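Long-range contact in Bpsl1147 (Burkholderia pseudomallei, PDB 5A4O), which probably binds single-stranded DNA as a bacterial homolog of the eukaryotic transcription coactivator PC4: residues S2-G7 with R20-H25. Sequence-based numbering, arbitrary orientation.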
# COMPACT_ATOMS: atom_id res chain seq x y z
N SER A 2 -20.18 -0.96 -4.04
CA SER A 2 -19.09 -1.90 -3.67
C SER A 2 -17.71 -1.33 -4.06
O SER A 2 -17.57 -0.68 -5.11
CB SER A 2 -19.31 -3.27 -4.35
OG SER A 2 -18.13 -4.06 -4.37
N ALA A 3 -16.72 -1.57 -3.20
CA ALA A 3 -15.32 -1.24 -3.50
C ALA A 3 -14.79 -2.08 -4.66
O ALA A 3 -13.69 -1.81 -5.17
CB ALA A 3 -14.44 -1.46 -2.28
N TYR A 4 -15.52 -3.14 -5.02
CA TYR A 4 -15.13 -4.01 -6.14
C TYR A 4 -15.69 -3.59 -7.49
O TYR A 4 -15.40 -4.22 -8.51
CB TYR A 4 -15.50 -5.46 -5.81
CG TYR A 4 -14.69 -5.94 -4.64
CD1 TYR A 4 -13.39 -6.42 -4.82
CD2 TYR A 4 -15.19 -5.86 -3.34
CE1 TYR A 4 -12.62 -6.84 -3.74
CE2 TYR A 4 -14.42 -6.27 -2.26
CZ TYR A 4 -13.15 -6.76 -2.47
OH TYR A 4 -12.41 -7.17 -1.40
N ASP A 5 -16.47 -2.50 -7.50
CA ASP A 5 -16.97 -1.93 -8.75
C ASP A 5 -15.83 -1.29 -9.59
O ASP A 5 -15.81 -1.41 -10.81
CB ASP A 5 -18.07 -0.90 -8.47
CG ASP A 5 -19.30 -1.51 -7.77
OD1 ASP A 5 -19.43 -2.75 -7.76
OD2 ASP A 5 -20.15 -0.75 -7.24
N SER A 6 -14.86 -0.67 -8.91
CA SER A 6 -13.94 0.28 -9.56
C SER A 6 -12.71 -0.42 -10.20
O SER A 6 -11.89 -1.01 -9.50
CB SER A 6 -13.50 1.33 -8.52
OG SER A 6 -13.10 2.55 -9.12
N GLY A 7 -12.58 -0.33 -11.53
CA GLY A 7 -11.50 -1.00 -12.27
C GLY A 7 -11.42 -2.51 -12.02
O GLY A 7 -12.39 -3.14 -11.56
N ARG A 20 -10.08 -6.02 4.22
CA ARG A 20 -9.23 -6.66 3.23
C ARG A 20 -8.36 -5.61 2.65
O ARG A 20 -8.67 -4.43 2.76
CB ARG A 20 -10.07 -7.27 2.12
CG ARG A 20 -10.94 -8.40 2.57
CD ARG A 20 -11.76 -8.92 1.39
NE ARG A 20 -12.72 -9.90 1.83
CZ ARG A 20 -13.61 -10.50 1.05
NH1 ARG A 20 -13.68 -10.23 -0.24
NH2 ARG A 20 -14.46 -11.36 1.58
N ILE A 21 -7.26 -6.04 2.08
CA ILE A 21 -6.43 -5.16 1.28
C ILE A 21 -6.69 -5.51 -0.19
O ILE A 21 -6.37 -6.62 -0.63
CB ILE A 21 -4.94 -5.30 1.59
CG1 ILE A 21 -4.64 -5.00 3.07
CG2 ILE A 21 -4.11 -4.44 0.63
CD1 ILE A 21 -4.89 -3.58 3.51
N ARG A 22 -7.28 -4.56 -0.93
CA ARG A 22 -7.62 -4.77 -2.34
C ARG A 22 -6.58 -4.13 -3.25
O ARG A 22 -6.23 -2.96 -3.09
CB ARG A 22 -9.01 -4.18 -2.64
CG ARG A 22 -9.45 -4.36 -4.12
CD ARG A 22 -10.85 -3.80 -4.45
NE ARG A 22 -11.20 -3.95 -5.91
CZ ARG A 22 -11.31 -2.97 -6.84
NH1 ARG A 22 -11.14 -1.68 -6.54
NH2 ARG A 22 -11.63 -3.27 -8.09
N ILE A 23 -6.06 -4.91 -4.19
CA ILE A 23 -5.09 -4.43 -5.13
C ILE A 23 -5.85 -4.41 -6.43
O ILE A 23 -6.39 -5.45 -6.84
CB ILE A 23 -3.88 -5.39 -5.22
CG1 ILE A 23 -3.14 -5.41 -3.86
CG2 ILE A 23 -2.94 -4.96 -6.33
CD1 ILE A 23 -2.02 -6.40 -3.79
N SER A 24 -5.96 -3.22 -7.02
CA SER A 24 -6.76 -3.03 -8.22
C SER A 24 -5.95 -2.26 -9.27
O SER A 24 -4.94 -1.62 -8.97
CB SER A 24 -8.09 -2.36 -7.87
OG SER A 24 -7.88 -1.05 -7.36
N HIS A 25 -6.37 -2.39 -10.52
CA HIS A 25 -5.74 -1.71 -11.62
C HIS A 25 -6.83 -0.99 -12.38
O HIS A 25 -7.89 -1.54 -12.61
CB HIS A 25 -5.02 -2.71 -12.54
CG HIS A 25 -4.30 -2.04 -13.66
ND1 HIS A 25 -4.92 -1.74 -14.85
CD2 HIS A 25 -3.05 -1.52 -13.75
CE1 HIS A 25 -4.07 -1.10 -15.64
NE2 HIS A 25 -2.93 -0.97 -15.00
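R22 directs CG anti to its backbone N (chi1 -180°) and Y4 sets CG anti to its carbonyl carbon; from there the two side chains slide past each other in opposite directions. This contact lays the N-terminal loop over one face of the antiparallel sheet of the PC4-like fold, on strand 19-28. A type I turn from S2 to D5, with an ST turn in which S2 OG accepts from Y4 N, shapes the loop. The buried R22 side chain, extended from CG to NE, reaches from the strand into this loop. Y4 CD1 lies 3.5 Å from R22 NE, and Y4 CE1 also approaches R22 CD. Ring and guanidinium planes stand 75° apart. On one guanidinium face sit A3 O and Y4 CA, while S24 CB lies offset against the opposite face. Beyond the ring, Y4 OH rests 3.4 Å from R20 CD, at the edge of the R20 guanidinium, whose NH1 forms a salt bridge with D12. R22 NE is hydrogen-bonded to T9 OG1 on the adjacent strand 8-16, which should help fix the arginine head. At the tip, the main bond runs from R22 NH2 to S6 O, 2.7 Å and fairly straight at 162°; the donor stands above the carbonyl plane, but the oxygen lies in the guanidinium plane. A weak second bond reaches the same S6 O from R22 NH1 at 3.1 Å.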